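PDB 3G2M: Pcza361.24 from Amycolatopsis orientalis, which catalyses S-adenosyl-L-methionine-dependent N-methylation of glycopeptides, a tailoring step in the biosynthesis of glycopeptide antibiotics. Local coordinates for residues Leu87-Gly92 with Gly152-Ser157; Leu110-Ser115 with Gln139-Ala144; Ser143-Asp148 with Tyr173-Glu178; Ser160-Asp165 with Arg249-Pro254. One frame throughout, in Å; residues are numbered along the deposited sequence.

Contact 1. Residues Leu87-Gly92 with Gly152-Ser157; sequences LELAAG and GTVVIS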
loop_
_atom_site.group_PDB
_atom_site.type_symbol
_atom_site.label_atom_id
_atom_site.label_comp_id
_atom_site.label_asym_id
_atom_site.label_seq_id
_atom_site.Cartn_x
_atom_site.Cartn_y
_atom_site.Cartn_z
ATOM N N LEU A 87 0.006 -17.801 20.624
ATOM C CA LEU A 87 -0.112 -18.096 19.209
ATOM C C LEU A 87 0.826 -17.188 18.412
ATOM O O LEU A 87 0.709 -15.967 18.471
ATOM C CB LEU A 87 -1.566 -17.929 18.748
ATOM C CG LEU A 87 -1.877 -18.118 17.262
ATOM C CD1 LEU A 87 -1.545 -19.539 16.786
ATOM C CD2 LEU A 87 -3.334 -17.780 17.001
ATOM N N GLU A 88 1.776 -17.782 17.698
ATOM C CA GLU A 88 2.650 -17.011 16.812
ATOM C C GLU A 88 2.243 -17.217 15.355
ATOM O O GLU A 88 2.277 -18.334 14.847
ATOM C CB GLU A 88 4.125 -17.365 17.015
ATOM C CG GLU A 88 5.070 -16.507 16.171
ATOM C CD GLU A 88 6.494 -17.025 16.124
ATOM O OE1 GLU A 88 6.835 -17.949 16.892
ATOM O OE2 GLU A 88 7.283 -16.493 15.316
ATOM N N LEU A 89 1.857 -16.126 14.697
ATOM C CA LEU A 89 1.380 -16.178 13.314
ATOM C C LEU A 89 2.538 -16.038 12.351
ATOM O O LEU A 89 3.424 -15.197 12.552
ATOM C CB LEU A 89 0.344 -15.075 13.041
ATOM C CG LEU A 89 -0.840 -15.000 14.003
ATOM C CD1 LEU A 89 -1.649 -13.717 13.788
ATOM C CD2 LEU A 89 -1.738 -16.232 13.891
ATOM N N ALA A 90 2.503 -16.856 11.298
ATOM C CA ALA A 90 3.521 -16.877 10.247
ATOM C C ALA A 90 4.910 -17.072 10.851
ATOM O O ALA A 90 5.819 -16.264 10.635
ATOM C CB ALA A 90 3.444 -15.601 9.386
ATOM N N ALA A 91 5.055 -18.154 11.621
ATOM C CA ALA A 91 6.251 -18.385 12.434
ATOM C C ALA A 91 7.482 -18.785 11.612
ATOM O O ALA A 91 8.616 -18.802 12.124
ATOM C CB ALA A 91 5.960 -19.434 13.499
ATOM N N GLY A 92 7.260 -19.090 10.339
ATOM C CA GLY A 92 8.335 -19.480 9.452
ATOM C C GLY A 92 9.026 -20.703 10.013
ATOM O O GLY A 92 8.389 -21.731 10.244
ATOM N N GLY A 152 -4.221 -16.285 25.246
ATOM C CA GLY A 152 -4.068 -15.047 26.008
ATOM C C GLY A 152 -3.164 -14.050 25.306
ATOM O O GLY A 152 -3.225 -12.854 25.583
ATOM N N THR A 153 -2.324 -14.554 24.401
ATOM C CA THR A 153 -1.353 -13.753 23.650
ATOM C C THR A 153 -1.269 -14.245 22.207
ATOM O O THR A 153 -1.128 -15.443 21.961
ATOM C CB THR A 153 0.066 -13.840 24.279
ATOM O OG1 THR A 153 -0.009 -13.578 25.685
ATOM C CG2 THR A 153 1.019 -12.830 23.636
ATOM N N VAL A 154 -1.372 -13.314 21.260
ATOM C CA VAL A 154 -1.146 -13.597 19.845
ATOM C C VAL A 154 -0.104 -12.607 19.311
ATOM O O VAL A 154 -0.217 -11.407 19.534
ATOM C CB VAL A 154 -2.459 -13.517 19.007
ATOM C CG1 VAL A 154 -2.169 -13.755 17.517
ATOM C CG2 VAL A 154 -3.497 -14.524 19.506
ATOM N N VAL A 155 0.908 -13.116 18.614
ATOM C CA VAL A 155 2.012 -12.276 18.124
ATOM C C VAL A 155 2.235 -12.409 16.614
ATOM O O VAL A 155 2.007 -13.473 16.028
ATOM C CB VAL A 155 3.361 -12.520 18.900
ATOM C CG1 VAL A 155 3.205 -12.218 20.387
ATOM C CG2 VAL A 155 3.874 -13.928 18.712
ATOM N N ILE A 156 2.667 -11.313 15.990
ATOM C CA ILE A 156 3.046 -11.327 14.580
ATOM C C ILE A 156 4.228 -10.385 14.342
ATOM O O ILE A 156 4.290 -9.292 14.909
ATOM C CB ILE A 156 1.835 -11.006 13.637
ATOM C CG1 ILE A 156 2.165 -11.342 12.175
ATOM C CG2 ILE A 156 1.353 -9.552 13.786
ATOM C CD1 ILE A 156 0.955 -11.305 11.254
ATOM N N SER A 157 5.162 -10.829 13.510
ATOM C CA SER A 157 6.366 -10.065 13.225
ATOM C C SER A 157 6.177 -9.143 12.024
ATOM O O SER A 157 5.383 -9.440 11.122
ATOM C CB SER A 157 7.542 -11.017 12.995
ATOM O OG SER A 157 8.771 -10.306 12.943
HETATM O O HOH W 1 5.356 -13.381 12.164
#
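Leu87 and Val155 tie two neighbouring parallel strands, 87-89 and 153-156, at the centre of a Rossmann-like methyltransferase sheet. Three backbone hydrogen bonds join them. Leu87 N donates to Thr153 O (2.9 Å), and Leu87 O accepts from Val155 N (2.9 Å). Leu89 N then donates to Val155 O at 3.0 Å, almost straight at 178°. A CA-H...O contact adds to this: Val154 CA lies 3.3 Å from Leu87 O.

The apolar contacts run along one sheet face. Leu87 and Val154 lie side by side and point the same way, with Leu87 CB 4.0 Å from Val154 CG2. The other branch, Val154 CG1, stands anti to its own backbone N (chi1 177°) and meets Leu89 CD1 at 3.8 Å. On the opposite face the aliphatic part of Glu88 crosses Val155, CG to CG2 at 3.8 Å. The carboxylate of Glu88 bonds to Thr97.

Past the strands, one water bridges the diverging ends. It donates to Leu89 O and accepts from Ser157 N (2.9 Å). Ser157, a residue of the S-adenosyl-L-methionine site, stands right before helix 158-161.

Helix 166-179 packs on Leu89, Val154 and Ile156 through Leu172 and Val176. Strands 107-111 and 184-191 flank the pair on either side in the sheet.

Contact 2. Residues Leu110-Ser115 with Gln139-Ala144; sequences LELSTS and QGDMSA
Leu110 and Gln139 both carry CG anti to the backbone N (chi1 -178° and -174°), and both side chains reach across to the other segment. The segments lie at the C-terminal ends of neighbouring parallel strands, 107-111 and 135-139, in the Rossmann-like sheet. Glu111 at the end of strand 107-111, and Asp141 and Met142 in the loop after strand 135-139, belong to the S-adenosyl-L-methionine site.

The backbones part just past the bridge of Glu111 with Gln139. Gly140 N donates to Glu111 O at 3.0 Å, from well above the carbonyl plane. Gln139 CA also approaches this oxygen.

Gln139 is modelled in two conformers. In the one described, the extended chain runs past Glu111 O and NE2 donates to Leu112 O at 2.8 Å, with a bent angle of 138° at the hydrogen. This bond need not always be made. The contact lies at the surface.

Leu110 packs against backbone. Its CD1 lies 3.7 Å from Gly140 CA, and its CD2 faces the peptide leading into Met142. Leu112 lies alongside Asp141, CD1 to CB at 3.8 Å, both side chains pointing the same way.

Two carboxylates brace the loops here. Glu111 OE2 accepts from Ser113 N, while OE1 bonds to Gly92 N in the loop after strand 86-89. This probably fixes the glutamate for ligand binding. Asp141 forms an Asx turn within a type I turn. Its OD1 takes both Ser143 N and Ser143 OG, each at 2.9 Å, from the same face of the carboxylate plane.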
loop_
_atom_site.group_PDB
_atom_site.type_symbol
_atom_site.label_atom_id
_atom_site.label_comp_id
_atom_site.label_asym_id
_atom_site.label_seq_id
_atom_site.Cartn_x
_atom_site.Cartn_y
_atom_site.Cartn_z
ATOM N N LEU A 110 1.990 -21.022 13.806
ATOM C CA LEU A 110 1.183 -21.199 12.602
ATOM C C LEU A 110 1.968 -20.778 11.364
ATOM O O LEU A 110 2.515 -19.676 11.321
ATOM C CB LEU A 110 -0.098 -20.358 12.705
ATOM C CG LEU A 110 -1.101 -20.458 11.552
ATOM C CD1 LEU A 110 -2.161 -21.491 11.892
ATOM C CD2 LEU A 110 -1.747 -19.120 11.250
ATOM N N GLU A 111 1.992 -21.633 10.347
ATOM C CA GLU A 111 2.792 -21.363 9.159
ATOM C C GLU A 111 2.101 -21.930 7.921
ATOM O O GLU A 111 1.519 -23.018 7.971
ATOM C CB GLU A 111 4.211 -21.930 9.347
ATOM C CG GLU A 111 5.124 -21.941 8.119
ATOM C CD GLU A 111 5.242 -20.592 7.431
ATOM O OE1 GLU A 111 5.282 -19.558 8.127
ATOM O OE2 GLU A 111 5.291 -20.571 6.185
ATOM N N LEU A 112 2.162 -21.182 6.821
ATOM C CA LEU A 112 1.449 -21.536 5.599
ATOM C C LEU A 112 2.144 -22.617 4.770
ATOM O O LEU A 112 1.482 -23.511 4.230
ATOM C CB LEU A 112 1.222 -20.286 4.740
ATOM C CG LEU A 112 0.350 -20.411 3.480
ATOM C CD1 LEU A 112 -1.080 -20.787 3.824
ATOM C CD2 LEU A 112 0.384 -19.107 2.688
ATOM N N SER A 113 3.469 -22.524 4.666
ATOM C CA SER A 113 4.236 -23.379 3.764
ATOM C C SER A 113 4.561 -24.732 4.381
ATOM O O SER A 113 5.070 -24.814 5.501
ATOM C CB SER A 113 5.538 -22.697 3.344
ATOM O OG SER A 113 6.382 -23.635 2.688
ATOM N N THR A 114 4.282 -25.787 3.618
ATOM C CA THR A 114 4.540 -27.157 4.051
ATOM C C THR A 114 6.039 -27.433 4.155
ATOM O O THR A 114 6.488 -28.138 5.065
ATOM C CB THR A 114 3.907 -28.177 3.083
ATOM O OG1 THR A 114 4.411 -27.948 1.767
ATOM C CG2 THR A 114 2.405 -28.013 3.041
ATOM N N SER A 115 6.802 -26.877 3.216
ATOM C CA SER A 115 8.248 -27.065 3.180
ATOM C C SER A 115 8.920 -26.343 4.341
ATOM O O SER A 115 9.825 -26.888 4.974
ATOM C CB SER A 115 8.827 -26.595 1.841
ATOM O OG SER A 115 8.689 -25.191 1.697
ATOM N N GLN A 139 -0.415 -25.959 10.305
ATOM C CA GLN A 139 -0.465 -25.345 8.985
ATOM C C GLN A 139 -1.671 -24.420 8.888
ATOM O O GLN A 139 -2.790 -24.802 9.219
ATOM C CB GLN A 139 -0.484 -26.384 7.861
ATOM C CG GLN A 139 -0.393 -25.742 6.478
ATOM C CD GLN A 139 0.125 -26.672 5.401
ATOM O OE1 GLN A 139 0.227 -27.885 5.588
ATOM N NE2 GLN A 139 0.455 -26.097 4.253
ATOM N N GLY A 140 -1.434 -23.191 8.436
ATOM C CA GLY A 140 -2.526 -22.242 8.289
ATOM C C GLY A 140 -2.104 -20.916 7.706
ATOM O O GLY A 140 -0.917 -20.609 7.632
ATOM N N ASP A 141 -3.102 -20.136 7.313
ATOM C CA ASP A 141 -2.920 -18.832 6.687
ATOM C C ASP A 141 -3.235 -17.708 7.680
ATOM O O ASP A 141 -4.379 -17.568 8.114
ATOM C CB ASP A 141 -3.869 -18.744 5.489
ATOM C CG ASP A 141 -3.602 -17.556 4.604
ATOM O OD1 ASP A 141 -3.108 -16.507 5.086
ATOM O OD2 ASP A 141 -3.914 -17.673 3.408
HETATM N N MSE A 142 -2.227 -16.897 8.010
HETATM C CA MSE A 142 -2.387 -15.760 8.925
HETATM C C MSE A 142 -3.531 -14.795 8.551
HETATM O O MSE A 142 -4.066 -14.121 9.421
HETATM C CB MSE A 142 -1.065 -14.980 9.077
HETATM C CG MSE A 142 -0.484 -14.476 7.761
HETATM SE SE MSE A 142 0.920 -13.127 7.964
HETATM C CE MSE A 142 1.884 -13.618 6.318
ATOM N N SER A 143 -3.896 -14.724 7.270
ATOM C CA SER A 143 -4.972 -13.821 6.833
ATOM C C SER A 143 -6.375 -14.441 6.965
ATOM O O SER A 143 -7.388 -13.744 6.861
ATOM C CB SER A 143 -4.732 -13.340 5.397
ATOM O OG SER A 143 -4.993 -14.365 4.453
ATOM N N ALA A 144 -6.429 -15.749 7.194
ATOM C CA ALA A 144 -7.703 -16.453 7.345
ATOM C C ALA A 144 -7.432 -17.805 7.987
ATOM O O ALA A 144 -7.241 -18.799 7.292
ATOM C CB ALA A 144 -8.383 -16.627 5.994
#

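Contact 3. Residues Ser143-Asp148 with Tyr173-Glu178; sequences SAFALD and YASVRE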
loop_
_atom_site.group_PDB
_atom_site.type_symbol
_atom_site.label_atom_id
_atom_site.label_comp_id
_atom_site.label_asym_id
_atom_site.label_seq_id
_atom_site.Cartn_x
_atom_site.Cartn_y
_atom_site.Cartn_z
ATOM N N SER A 143 -3.896 -14.724 7.270
ATOM C CA SER A 143 -4.972 -13.821 6.833
ATOM C C SER A 143 -6.375 -14.441 6.965
ATOM O O SER A 143 -7.388 -13.744 6.861
ATOM C CB SER A 143 -4.732 -13.340 5.397
ATOM O OG SER A 143 -4.993 -14.365 4.453
ATOM N N ALA A 144 -6.429 -15.749 7.194
ATOM C CA ALA A 144 -7.703 -16.453 7.345
ATOM C C ALA A 144 -7.432 -17.805 7.987
ATOM O O ALA A 144 -7.241 -18.799 7.292
ATOM C CB ALA A 144 -8.383 -16.627 5.994
ATOM N N PHE A 145 -7.358 -17.825 9.309
ATOM C CA PHE A 145 -7.126 -19.072 10.046
ATOM C C PHE A 145 -8.223 -19.303 11.075
ATOM O O PHE A 145 -8.931 -18.373 11.472
ATOM C CB PHE A 145 -5.735 -19.080 10.711
ATOM C CG PHE A 145 -5.539 -17.991 11.737
ATOM C CD1 PHE A 145 -5.750 -18.245 13.091
ATOM C CD2 PHE A 145 -5.147 -16.710 11.352
ATOM C CE1 PHE A 145 -5.580 -17.249 14.037
ATOM C CE2 PHE A 145 -4.968 -15.709 12.296
ATOM C CZ PHE A 145 -5.197 -15.974 13.640
ATOM N N ALA A 146 -8.343 -20.554 11.514
ATOM C CA ALA A 146 -9.358 -20.944 12.470
ATOM C C ALA A 146 -8.863 -22.174 13.211
ATOM O O ALA A 146 -8.615 -23.212 12.601
ATOM C CB ALA A 146 -10.665 -21.240 11.752
ATOM N N LEU A 147 -8.708 -22.036 14.522
ATOM C CA LEU A 147 -8.261 -23.124 15.381
ATOM C C LEU A 147 -9.311 -23.431 16.426
ATOM O O LEU A 147 -10.158 -22.589 16.725
ATOM C CB LEU A 147 -6.949 -22.749 16.084
ATOM C CG LEU A 147 -5.809 -22.281 15.178
ATOM C CD1 LEU A 147 -4.637 -21.779 15.992
ATOM C CD2 LEU A 147 -5.391 -23.403 14.253
ATOM N N ASP A 148 -9.236 -24.637 16.983
ATOM C CA ASP A 148 -10.106 -25.050 18.079
ATOM C C ASP A 148 -9.461 -24.671 19.423
ATOM O O ASP A 148 -9.406 -25.469 20.365
ATOM C CB ASP A 148 -10.382 -26.554 17.988
ATOM C CG ASP A 148 -11.473 -27.011 18.941
ATOM O OD1 ASP A 148 -12.323 -26.179 19.341
ATOM O OD2 ASP A 148 -11.470 -28.208 19.299
ATOM N N TYR A 173 -6.849 -9.256 11.126
ATOM C CA TYR A 173 -7.364 -8.583 12.321
ATOM C C TYR A 173 -8.605 -9.296 12.884
ATOM O O TYR A 173 -8.722 -9.506 14.092
ATOM C CB TYR A 173 -7.669 -7.102 12.043
ATOM C CG TYR A 173 -6.527 -6.289 11.446
ATOM C CD1 TYR A 173 -5.203 -6.483 11.849
ATOM C CD2 TYR A 173 -6.786 -5.302 10.490
ATOM C CE1 TYR A 173 -4.166 -5.722 11.296
ATOM C CE2 TYR A 173 -5.757 -4.547 9.936
ATOM C CZ TYR A 173 -4.454 -4.767 10.339
ATOM O OH TYR A 173 -3.435 -4.018 9.780
ATOM N N ALA A 174 -9.514 -9.685 12.001
ATOM C CA ALA A 174 -10.727 -10.411 12.413
ATOM C C ALA A 174 -10.412 -11.802 12.957
ATOM O O ALA A 174 -10.956 -12.201 13.988
ATOM C CB ALA A 174 -11.721 -10.495 11.256
ATOM N N SER A 175 -9.525 -12.525 12.277
ATOM C CA SER A 175 -9.088 -13.845 12.733
ATOM C C SER A 175 -8.488 -13.777 14.139
ATOM O O SER A 175 -8.858 -14.558 15.014
ATOM C CB SER A 175 -8.092 -14.467 11.750
ATOM O OG SER A 175 -8.701 -14.763 10.495
ATOM N N VAL A 176 -7.575 -12.830 14.353
ATOM C CA VAL A 176 -6.960 -12.635 15.672
ATOM C C VAL A 176 -8.008 -12.388 16.769
ATOM O O VAL A 176 -7.964 -13.048 17.815
ATOM C CB VAL A 176 -5.878 -11.524 15.662
ATOM C CG1 VAL A 176 -5.358 -11.263 17.081
ATOM C CG2 VAL A 176 -4.720 -11.913 14.752
ATOM N N ARG A 177 -8.950 -11.465 16.529
ATOM C CA ARG A 177 -10.065 -11.230 17.463
ATOM C C ARG A 177 -10.719 -12.545 17.899
ATOM O O ARG A 177 -10.934 -12.782 19.095
ATOM C CB ARG A 177 -11.133 -10.311 16.845
ATOM C CG ARG A 177 -12.359 -10.107 17.741
ATOM C CD ARG A 177 -13.564 -9.554 16.996
ATOM N NE ARG A 177 -14.090 -10.502 16.015
ATOM C CZ ARG A 177 -14.257 -10.236 14.724
ATOM N NH1 ARG A 177 -13.958 -9.031 14.239
ATOM N NH2 ARG A 177 -14.738 -11.170 13.915
ATOM N N GLU A 178 -11.008 -13.409 16.927
ATOM C CA GLU A 178 -11.709 -14.665 17.213
ATOM C C GLU A 178 -10.879 -15.656 18.033
ATOM O O GLU A 178 -11.426 -16.623 18.562
ATOM C CB GLU A 178 -12.202 -15.322 15.921
ATOM C CG GLU A 178 -13.273 -14.519 15.177
ATOM C CD GLU A 178 -14.519 -14.270 16.009
ATOM O OE1 GLU A 178 -14.971 -15.186 16.720
ATOM O OE2 GLU A 178 -15.049 -13.149 15.947
#
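Phe145 lays one face of its ring on Ser175 of helix 166-179. Its CB starts from the loop backbone in a direction that does not face the helix. CG then sits between the backbone N and the carbonyl carbon (chi1 62°), and this rotamer swings the ring toward the helix.

From CG the ring divides. On one side CD2 comes 3.7 Å from Ser175 CB, and CE2 comes closer to the same CB, at 3.4 Å. At the far end CZ also faces Ser175 CB and reaches Val176 CG2 at 4.2 Å. On strand 86-89, Leu87 CD2 meets CE1 of the ring's other side at 3.8 Å, and Leu89 CD2 approaches CZ.

The Ser175 contact is a CH-pi interaction. CB lies 3.8 Å from the ring centroid, 28° off the ring normal. Ser175 points toward the loop, and its OG passes 3.7 Å from Ala144 CA. That hydroxyl is hydrogen-bonded back to Gly171 O, one helical turn earlier. This bond probably limits its rotation while CB stays against the ring.

Further along the same helix, the His179 ring meets that of Phe145 with the planes at about 35°, and its NE2 accepts from Leu147 N.

The Phe145 ring thus fills the layer between a sheet and its covering helix. Such packing is characteristic of the alpha/beta sandwich of Rossmann-like methyltransferases. Here it packs the loop that follows Asp141 and Met142 of the S-adenosyl-L-methionine site against helix 166-179.

Contact 4. Residues Ser160-Asp165 with Arg249-Pro254; sequences SINELD and RRLLAP
The backbones of Asn162 and Arg250 come within 5.7 Å, CA to CA, where a type I turn from Ile161 to Leu164 meets the last part of strand 244-252. The turn follows on from helix 158-161 in the Rossmann-like methyltransferase fold. The strand belongs to a separate three-stranded sheet, so the contact joins the two.

Asn162 is gripped by both its backbone and its amide. Its OD1 accepts from Leu252 N at 2.8 Å. The side chains of Asn162 and Leu252 pass alongside one another, running opposite ways, and Leu252 CG packs 3.4 Å from the same OD1. Asn162 ND2 donates to a water, which in turn donates to Leu252 O at 2.6 Å. ND2 also bonds to Ser158 O, so the buried amide is held at both ends.

Arg250 leaves its strand toward the turn. It bends at chi3 (-68°), which carries the guanidinium over the Leu164-Asp165 backbone. Leu164 O and Asp165 CA lie over one face of that group, the oxygen 3.3 Å above its plane and toward the rim. That oxygen's hydrogen bond is to Arg169. Asp165 uses OD1 to cap Asp168 N of helix 166-179, and it packs on Glu166 of the second subunit.

At the guanidinium edge, Arg250 NH1 donates in plane to Asn162 O, at 2.9 Å and 169°.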
loop_
_atom_site.group_PDB
_atom_site.type_symbol
_atom_site.label_atom_id
_atom_site.label_comp_id
_atom_site.label_asym_id
_atom_site.label_seq_id
_atom_site.Cartn_x
_atom_site.Cartn_y
_atom_site.Cartn_z
ATOM N N SER A 160 6.040 -10.450 8.333
ATOM C CA SER A 160 4.854 -11.232 7.999
ATOM C C SER A 160 3.626 -10.386 7.681
ATOM O O SER A 160 2.973 -10.601 6.664
ATOM C CB SER A 160 4.533 -12.160 9.168
ATOM O OG SER A 160 5.675 -12.928 9.494
ATOM N N ILE A 161 3.286 -9.446 8.563
ATOM C CA ILE A 161 2.114 -8.589 8.312
ATOM C C ILE A 161 2.310 -7.753 7.039
ATOM O O ILE A 161 1.376 -7.551 6.273
ATOM C CB ILE A 161 1.725 -7.706 9.541
ATOM C CG1 ILE A 161 0.442 -6.891 9.233
ATOM C CG2 ILE A 161 2.895 -6.813 9.968
ATOM C CD1 ILE A 161 -0.229 -6.241 10.445
ATOM N N ASN A 162 3.539 -7.306 6.794
ATOM C CA ASN A 162 3.840 -6.531 5.586
ATOM C C ASN A 162 3.710 -7.326 4.282
ATOM O O ASN A 162 3.666 -6.742 3.203
ATOM C CB ASN A 162 5.220 -5.857 5.688
ATOM C CG ASN A 162 5.162 -4.516 6.420
ATOM O OD1 ASN A 162 4.642 -3.533 5.889
ATOM N ND2 ASN A 162 5.713 -4.469 7.631
ATOM N N GLU A 163 3.629 -8.649 4.377
ATOM C CA GLU A 163 3.393 -9.487 3.192
ATOM C C GLU A 163 1.919 -9.472 2.753
ATOM O O GLU A 163 1.582 -9.939 1.663
ATOM C CB GLU A 163 3.891 -10.924 3.442
ATOM C CG GLU A 163 5.422 -11.023 3.352
ATOM C CD GLU A 163 5.993 -12.415 3.579
ATOM O OE1 GLU A 163 5.244 -13.380 3.886
ATOM O OE2 GLU A 163 7.231 -12.540 3.438
ATOM N N LEU A 164 1.049 -8.912 3.595
ATOM C CA LEU A 164 -0.398 -8.925 3.349
ATOM C C LEU A 164 -0.905 -7.597 2.787
ATOM O O LEU A 164 -0.544 -6.526 3.289
ATOM C CB LEU A 164 -1.145 -9.241 4.655
ATOM C CG LEU A 164 -0.876 -10.561 5.391
ATOM C CD1 LEU A 164 -1.768 -10.662 6.638
ATOM C CD2 LEU A 164 -1.091 -11.769 4.460
ATOM N N ASP A 165 -1.751 -7.671 1.761
ATOM C CA ASP A 165 -2.408 -6.484 1.222
ATOM C C ASP A 165 -3.514 -5.998 2.172
ATOM O O ASP A 165 -3.740 -6.599 3.227
ATOM C CB ASP A 165 -2.918 -6.710 -0.222
ATOM C CG ASP A 165 -4.052 -7.724 -0.319
ATOM O OD1 ASP A 165 -4.693 -8.061 0.701
ATOM O OD2 ASP A 165 -4.303 -8.193 -1.449
ATOM N N ARG A 249 9.588 -4.695 -1.610
ATOM C CA ARG A 249 8.560 -5.197 -0.700
ATOM C C ARG A 249 7.799 -4.074 -0.022
ATOM O O ARG A 249 8.295 -2.952 0.099
ATOM C CB ARG A 249 9.141 -6.160 0.339
ATOM C CG ARG A 249 10.170 -5.563 1.297
ATOM C CD ARG A 249 10.500 -6.552 2.431
ATOM N N ARG A 250 6.587 -4.404 0.407
ATOM C CA ARG A 250 5.717 -3.474 1.101
ATOM C C ARG A 250 6.350 -3.063 2.419
ATOM O O ARG A 250 6.899 -3.902 3.138
ATOM C CB ARG A 250 4.370 -4.149 1.372
ATOM C CG ARG A 250 3.386 -3.327 2.199
ATOM C CD ARG A 250 2.096 -4.104 2.445
ATOM N NE ARG A 250 1.328 -4.311 1.218
ATOM C CZ ARG A 250 1.319 -5.430 0.495
ATOM N NH1 ARG A 250 2.048 -6.482 0.848
ATOM N NH2 ARG A 250 0.564 -5.496 -0.594
ATOM N N LEU A 251 6.281 -1.769 2.723
ATOM C CA LEU A 251 6.642 -1.282 4.048
ATOM C C LEU A 251 5.575 -0.324 4.545
ATOM O O LEU A 251 5.482 0.816 4.087
ATOM C CB LEU A 251 8.037 -0.628 4.067
ATOM C CG LEU A 251 8.599 -0.286 5.459
ATOM C CD1 LEU A 251 8.823 -1.544 6.295
ATOM C CD2 LEU A 251 9.886 0.495 5.358
ATOM N N LEU A 252 4.763 -0.805 5.480
ATOM C CA LEU A 252 3.713 0.007 6.055
ATOM C C LEU A 252 4.276 0.862 7.185
ATOM O O LEU A 252 5.148 0.418 7.958
ATOM C CB LEU A 252 2.575 -0.878 6.581
ATOM C CG LEU A 252 1.794 -1.718 5.565
ATOM C CD1 LEU A 252 1.219 -2.973 6.224
ATOM C CD2 LEU A 252 0.703 -0.887 4.910
ATOM N N ALA A 253 3.778 2.089 7.277
ATOM C CA ALA A 253 4.058 2.937 8.426
ATOM C C ALA A 253 3.368 2.324 9.646
ATOM O O ALA A 253 2.217 1.910 9.544
ATOM C CB ALA A 253 3.541 4.362 8.162
ATOM N N PRO A 254 4.076 2.219 10.799
ATOM C CA PRO A 254 3.425 1.716 12.021
ATOM C C PRO A 254 2.100 2.412 12.349
ATOM O O PRO A 254 1.147 1.749 12.761
ATOM C CB PRO A 254 4.474 1.990 13.114
ATOM C CG PRO A 254 5.782 1.893 12.368
ATOM C CD PRO A 254 5.506 2.513 11.023
HETATM O O HOH W 2 5.905 -1.921 8.893
#

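Contacts 1, 2 and 3 belong to the seven-stranded sheet and the loops and helix beside it, with centres 11 to 12 Å apart. Contact 2 is nested in the loop closed by contact 1, and its strand 107-111 is the neighbour of strand 86-89. Contact 3 shares Ser143 and Ala144 with contact 2, and its segments alternate with those of contact 1. Contact 4 lies about 16 to 18 Å from the others, between centres, and brings in the three-stranded sheet. It follows contacts 1 and 2 in series, and its segments alternate with those of contact 3. Met142 of contact 2 packs on Ile156, Ser160 and Leu164. The S-adenosyl-L-methionine site thus draws residues from contacts 1 and 2, with contact 4 packed beside it.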